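Side-chain contacts in L-arabinose ABC transporter, periplasmic L-arabinose-binding protein (Burkholderia thailandensis, PDB 4KZK), which binds D-galactose and probably L-arabinose in the periplasm, most likely delivering them to an ABC transporter for uptake: residues A99-V102 and K103-P106; G215-N218 and A219-A223; Q269-L272 and N273-K277. All coordinates share one frame; numbering follows the deposited sequence.

Contact 1 (A99-V102 and K103-P106); sequences APDV and KLGP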
loop_
_atom_site.group_PDB
_atom_site.type_symbol
_atom_site.label_atom_id
_atom_site.label_comp_id
_atom_site.label_asym_id
_atom_site.label_seq_id
_atom_site.Cartn_x
_atom_site.Cartn_y
_atom_site.Cartn_z
ATOM N N ALA A 99 -1.096 11.535 2.015
ATOM C CA ALA A 99 -0.952 12.098 3.341
ATOM C C ALA A 99 -0.752 11.001 4.379
ATOM O O ALA A 99 -1.206 9.877 4.207
ATOM C CB ALA A 99 -2.168 12.950 3.675
ATOM N N PRO A 100 -0.112 11.328 5.517
ATOM C CA PRO A 100 0.122 10.362 6.576
ATOM C C PRO A 100 -1.112 10.158 7.453
ATOM O O PRO A 100 -1.149 9.222 8.240
ATOM C CB PRO A 100 1.259 11.003 7.372
ATOM C CG PRO A 100 1.101 12.449 7.158
ATOM C CD PRO A 100 0.556 12.610 5.781
ATOM N N ASP A 101 -2.077 11.077 7.335
ATOM C CA ASP A 101 -3.327 11.047 8.084
ATOM C C ASP A 101 -4.366 11.657 7.144
ATOM O O ASP A 101 -4.344 12.849 6.892
ATOM C CB ASP A 101 -3.195 11.888 9.368
ATOM C CG ASP A 101 -4.514 12.031 10.136
ATOM O OD1 ASP A 101 -5.557 11.515 9.682
ATOM O OD2 ASP A 101 -4.482 12.618 11.244
ATOM N N VAL A 102 -5.266 10.825 6.639
ATOM C CA VAL A 102 -6.246 11.292 5.639
ATOM C C VAL A 102 -7.200 12.350 6.192
ATOM O O VAL A 102 -7.779 13.118 5.434
ATOM C CB VAL A 102 -7.042 10.126 4.996
ATOM C CG1 VAL A 102 -6.127 9.296 4.086
ATOM C CG2 VAL A 102 -7.709 9.231 6.018
ATOM N N LYS A 103 -7.332 12.414 7.513
ATOM C CA LYS A 103 -8.173 13.437 8.149
ATOM C C LYS A 103 -7.573 14.850 8.117
ATOM O O LYS A 103 -8.257 15.811 8.477
ATOM C CB LYS A 103 -8.551 13.017 9.577
ATOM C CG LYS A 103 -9.480 11.804 9.595
ATOM C CD LYS A 103 -10.139 11.614 10.939
ATOM C CE LYS A 103 -9.338 10.673 11.813
ATOM N NZ LYS A 103 -9.678 9.249 11.542
ATOM N N LEU A 104 -6.323 14.973 7.651
ATOM C CA LEU A 104 -5.714 16.281 7.327
ATOM C C LEU A 104 -6.316 16.937 6.072
ATOM O O LEU A 104 -5.965 18.075 5.744
ATOM C CB LEU A 104 -4.197 16.151 7.123
ATOM C CG LEU A 104 -3.323 15.655 8.276
ATOM C CD1 LEU A 104 -1.954 15.243 7.743
ATOM C CD2 LEU A 104 -3.188 16.744 9.327
ATOM N N GLY A 105 -7.157 16.197 5.344
ATOM C CA GLY A 105 -7.785 16.675 4.080
ATOM C C GLY A 105 -8.195 18.141 4.007
ATOM O O GLY A 105 -7.693 18.900 3.162
ATOM N N PRO A 106 -9.104 18.556 4.889
ATOM C CA PRO A 106 -9.586 19.935 4.822
ATOM C C PRO A 106 -8.493 20.998 4.946
ATOM O O PRO A 106 -8.495 21.979 4.192
ATOM C CB PRO A 106 -10.578 20.010 5.993
ATOM C CG PRO A 106 -11.132 18.628 6.077
ATOM C CD PRO A 106 -9.984 17.698 5.704
HETATM O O HOH W 1 -6.726 9.292 10.689
#
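D101 and L104 close a tight turn, with L104 N bonded to D101 O (3.0 Å) and, one residue on, G105 N bonded to V102 O (3.1 Å), a 3-10 pattern of i to i+3 bonds. The side chain of D101 adds an Asx turn, in which OD1 accepts the backbone N-H of K103 at 2.9 Å. Such a turn leads from strand 94-98 into helix 105-114 in the beta-alpha fold of a sugar-binding lobe. CG of D101 stands anti to its own backbone N (chi1 174°), and this swings the carboxylate forward over the turn. K103 N meets OD1 from above the carboxylate plane, 47° out of it, and the bond is bent, with an N-H...O angle of 145°. Aspartate suits the place because its short arm can fold back on the chain to take an amide two residues ahead. L104 packs its branched end on P100 and D101: CD1 lies 4.1 Å from P100 CD, the two side chains crossing at about a right angle, while CG rests 3.9 Å from D101 CB. V80 of helix 77-89 touches both P100 and L104, making one apolar cluster of them. V102 faces elsewhere, onto D124, a galactose-binding residue, and onto L179. K103 bends at chi3 and chi4, and its ammonium stays too far from the carboxylate for direct contact. A water spans the gap instead, donating to D101 OD1 at 2.7 Å and accepting a weak bond from K103 NZ at 3.1 Å.

Contact 2 (G215-N218 and A219-A223); sequences GAFN and AANIA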
loop_
_atom_site.group_PDB
_atom_site.type_symbol
_atom_site.label_atom_id
_atom_site.label_comp_id
_atom_site.label_asym_id
_atom_site.label_seq_id
_atom_site.Cartn_x
_atom_site.Cartn_y
_atom_site.Cartn_z
ATOM N N GLY A 215 5.397 -1.774 13.346
ATOM C CA GLY A 215 4.043 -1.973 13.896
ATOM C C GLY A 215 3.524 -3.393 13.723
ATOM O O GLY A 215 2.927 -3.981 14.634
ATOM N N ALA A 216 3.749 -3.943 12.538
ATOM C CA ALA A 216 3.350 -5.297 12.236
ATOM C C ALA A 216 4.127 -6.325 13.049
ATOM O O ALA A 216 3.543 -7.289 13.495
ATOM C CB ALA A 216 3.557 -5.564 10.756
ATOM N N PHE A 217 5.454 -6.142 13.154
ATOM C CA PHE A 217 6.317 -7.041 13.915
ATOM C C PHE A 217 5.801 -7.138 15.355
ATOM O O PHE A 217 5.620 -8.229 15.902
ATOM C CB PHE A 217 7.773 -6.558 13.848
ATOM C CG PHE A 217 8.736 -7.417 14.610
ATOM C CD1 PHE A 217 9.286 -8.547 14.034
ATOM C CD2 PHE A 217 9.114 -7.079 15.903
ATOM C CE1 PHE A 217 10.186 -9.335 14.746
ATOM C CE2 PHE A 217 9.997 -7.859 16.625
ATOM C CZ PHE A 217 10.539 -8.993 16.044
ATOM N N ASN A 218 5.536 -5.984 15.955
ATOM C CA ASN A 218 5.023 -5.973 17.330
ATOM C C ASN A 218 3.638 -6.572 17.464
ATOM O O ASN A 218 3.366 -7.325 18.390
ATOM C CB ASN A 218 5.045 -4.556 17.913
ATOM C CG ASN A 218 6.449 -4.024 18.087
ATOM O OD1 ASN A 218 7.405 -4.786 18.226
ATOM N ND2 ASN A 218 6.580 -2.730 18.074
ATOM N N ALA A 219 2.737 -6.230 16.560
ATOM C CA ALA A 219 1.397 -6.790 16.630
ATOM C C ALA A 219 1.386 -8.297 16.403
ATOM O O ALA A 219 0.641 -9.018 17.044
ATOM C CB ALA A 219 0.493 -6.094 15.640
ATOM N N ALA A 220 2.214 -8.780 15.483
ATOM C CA ALA A 220 2.246 -10.223 15.196
ATOM C C ALA A 220 2.738 -11.004 16.407
ATOM O O ALA A 220 2.164 -12.035 16.745
ATOM C CB ALA A 220 3.094 -10.523 13.968
ATOM N N ASN A 221 3.778 -10.499 17.066
ATOM C CA ASN A 221 4.336 -11.174 18.227
ATOM C C ASN A 221 3.306 -11.299 19.343
ATOM O O ASN A 221 3.236 -12.340 19.999
ATOM C CB ASN A 221 5.599 -10.474 18.714
ATOM C CG ASN A 221 6.841 -11.001 18.028
ATOM O OD1 ASN A 221 6.935 -12.200 17.749
ATOM N ND2 ASN A 221 7.796 -10.122 17.751
ATOM N N ILE A 222 2.498 -10.260 19.529
ATOM C CA ILE A 222 1.423 -10.320 20.517
ATOM C C ILE A 222 0.437 -11.438 20.169
ATOM O O ILE A 222 0.015 -12.207 21.037
ATOM C CB ILE A 222 0.687 -8.967 20.661
ATOM C CG1 ILE A 222 1.610 -7.955 21.345
ATOM C CG2 ILE A 222 -0.618 -9.130 21.448
ATOM C CD1 ILE A 222 1.091 -6.532 21.385
ATOM N N ALA A 223 0.090 -11.543 18.894
ATOM C CA ALA A 223 -0.861 -12.550 18.442
ATOM C C ALA A 223 -0.303 -13.968 18.550
ATOM O O ALA A 223 -1.011 -14.892 18.968
ATOM C CB ALA A 223 -1.267 -12.267 17.002
HETATM O O HOH W 2 7.659 -7.500 19.310
#
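N221 reaches back one helical turn to F217, and its side chain can be followed outward from the backbone of helix 213-226. The base is set by the ordinary alpha-helical bond from N221 N to F217 O, 3.1 Å. CB stands 3.6 Å from the same F217 O, and CG remains beside it at 3.7 Å. The amide then divides. OD1 leads off to a weak hydrogen bond with R253, whereas ND2 comes over one face of the F217 ring, 3.3 Å above its plane and offset toward the rim, nearest to CE2 and CZ. Ring and amide planes are 85° apart, so the amide stands nearly upright on the ring. F217 has CG anti to its backbone N (chi1 180°), which carries the ring to where ND2 can cover it. ND2 also donates to a water at 3.1 Å, and that water donates to N218 OD1 at 2.9 Å, joining the two asparagines at the outer side of the helix. Asparagine suits this border, for its amide can lie over a ring while its polar atoms take a water and, weakly, an arginine. Small residues line the inner side: A216, A220 and A223 rest on strand 170-175, and A219 and A223 on strand 203-207. Along another flank, F217, A220 and N221 lean on A249 of helix 240-252, so helix 213-226 packs on the sheet with helix 240-252 beside it.

Contact 3 (Q269-L272 and N273-K277); sequences QVAL and NEFAK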
loop_
_atom_site.group_PDB
_atom_site.type_symbol
_atom_site.label_atom_id
_atom_site.label_comp_id
_atom_site.label_asym_id
_atom_site.label_seq_id
_atom_site.Cartn_x
_atom_site.Cartn_y
_atom_site.Cartn_z
ATOM N N GLN A 269 10.242 -3.306 -3.721
ATOM C CA GLN A 269 11.516 -3.847 -3.260
ATOM C C GLN A 269 11.457 -4.671 -1.983
ATOM O O GLN A 269 12.305 -5.509 -1.783
ATOM C CB GLN A 269 12.551 -2.714 -3.135
ATOM C CG GLN A 269 12.788 -1.937 -4.445
ATOM C CD GLN A 269 13.285 -2.792 -5.594
ATOM O OE1 GLN A 269 12.829 -2.693 -6.752
ATOM N NE2 GLN A 269 14.180 -3.654 -5.291
ATOM N N VAL A 270 10.456 -4.471 -1.133
ATOM C CA VAL A 270 10.330 -5.322 0.044
ATOM C C VAL A 270 9.994 -6.764 -0.373
ATOM O O VAL A 270 10.563 -7.714 0.148
ATOM C CB VAL A 270 9.282 -4.782 1.036
ATOM C CG1 VAL A 270 9.058 -5.754 2.176
ATOM C CG2 VAL A 270 9.677 -3.407 1.572
ATOM N N ALA A 271 9.123 -6.922 -1.368
ATOM C CA ALA A 271 8.790 -8.250 -1.893
ATOM C C ALA A 271 10.021 -8.833 -2.558
ATOM O O ALA A 271 10.392 -9.996 -2.350
ATOM C CB ALA A 271 7.657 -8.144 -2.901
ATOM N N LEU A 272 10.673 -8.018 -3.372
ATOM C CA LEU A 272 11.814 -8.497 -4.143
ATOM C C LEU A 272 12.966 -8.915 -3.234
ATOM O O LEU A 272 13.703 -9.852 -3.545
ATOM C CB LEU A 272 12.292 -7.439 -5.129
ATOM C CG LEU A 272 11.260 -6.887 -6.118
ATOM C CD1 LEU A 272 12.000 -6.100 -7.186
ATOM C CD2 LEU A 272 10.399 -7.994 -6.707
ATOM N N ASN A 273 13.146 -8.233 -2.108
ATOM C CA ASN A 273 14.194 -8.630 -1.156
ATOM C C ASN A 273 13.905 -10.013 -0.598
ATOM O O ASN A 273 14.811 -10.823 -0.447
ATOM C CB ASN A 273 14.292 -7.638 0.004
ATOM C CG ASN A 273 14.965 -6.339 -0.375
ATOM O OD1 ASN A 273 15.636 -6.251 -1.405
ATOM N ND2 ASN A 273 14.815 -5.327 0.461
ATOM N N GLU A 274 12.643 -10.301 -0.284
ATOM C CA GLU A 274 12.296 -11.659 0.175
ATOM C C GLU A 274 12.495 -12.689 -0.911
ATOM O O GLU A 274 12.990 -13.776 -0.628
ATOM C CB GLU A 274 10.858 -11.755 0.653
ATOM C CG GLU A 274 10.567 -10.853 1.849
ATOM C CD GLU A 274 11.371 -11.218 3.080
ATOM O OE1 GLU A 274 11.419 -12.391 3.457
ATOM O OE2 GLU A 274 11.989 -10.321 3.680
ATOM N N PHE A 275 12.140 -12.366 -2.152
ATOM C CA PHE A 275 12.256 -13.322 -3.257
ATOM C C PHE A 275 13.721 -13.647 -3.625
ATOM O O PHE A 275 14.011 -14.744 -4.127
ATOM C CB PHE A 275 11.569 -12.778 -4.517
ATOM C CG PHE A 275 10.073 -12.586 -4.408
ATOM C CD1 PHE A 275 9.298 -13.264 -3.473
ATOM C CD2 PHE A 275 9.426 -11.714 -5.276
ATOM C CE1 PHE A 275 7.919 -13.077 -3.412
ATOM C CE2 PHE A 275 8.060 -11.536 -5.220
ATOM C CZ PHE A 275 7.292 -12.214 -4.285
ATOM N N ALA A 276 14.625 -12.714 -3.352
ATOM C CA ALA A 276 16.027 -12.890 -3.701
ATOM C C ALA A 276 16.799 -13.681 -2.643
ATOM O O ALA A 276 17.934 -14.078 -2.890
ATOM C CB ALA A 276 16.670 -11.545 -3.921
ATOM N N LYS A 277 16.210 -13.932 -1.473
ATOM C CA LYS A 277 16.980 -14.608 -0.418
ATOM C C LYS A 277 17.350 -16.029 -0.822
ATOM O O LYS A 277 16.544 -16.715 -1.443
ATOM C CB LYS A 277 16.247 -14.581 0.894
ATOM C CG LYS A 277 16.283 -13.185 1.457
ATOM C CD LYS A 277 15.575 -13.057 2.766
ATOM C CE LYS A 277 15.684 -11.620 3.241
ATOM N NZ LYS A 277 14.692 -11.368 4.289
HETATM O O HOH W 3 12.006 -7.746 2.766
#
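L272 and F275 meet on one flank of helix 269-276, with L272 CD2 lying 4.1 Å from F275 CD2. With chi1 at -56°, CG of L272 lies beside its own backbone N, opposite the carbonyl carbon, and CD2 comes within reach of the ring. One face of F275 receives A271 O, 3.3 Å above the ring plane and offset toward the rim; the same oxygen accepts F275 N at 3.0 Å. CE2 of F275 comes to 4.1 Å from A271 CB, where a small alanine leaves room for it. The amide of N273 lies against Q269 O, CG 3.1 Å away, without bonding to it; that oxygen accepts N273 N at 2.9 Å instead, and a short polar side chain suits this exposed face. On a further flank E274 bends at chi2, and its carboxylate is shared: OE1 bonds to T281, while OE2 forms salt bridges to K277 and R248 and takes a water that also donates to V270 O. The helix is the crossover of the beta-alpha-beta unit between strands 260-264 and 283-288. A271 and E274 face F283 of the latter strand, L272 and F275 meet helix 328-334, and V270 lies against helix 240-252.

Contact 1 and contact 3 lie on opposite sides of the chain's centre, their centres about 31 Å apart, and the bound galactose sits between the two lobes they belong to. The V102 side chain of contact 1 and the V270 side chain of contact 3 each come within about 8 Å of the sugar; in contact 2 the side chain of A216 is about 12 Å from the bound galactose. Contacts 2 and 3 do not touch, their nearest atoms being about 10 Å apart, but helix 240-252 serves both: its R248 meets F217 of contact 2 and the E274 carboxylate of contact 3. The nearest atoms of contacts 1 and 2 are about 14 Å apart.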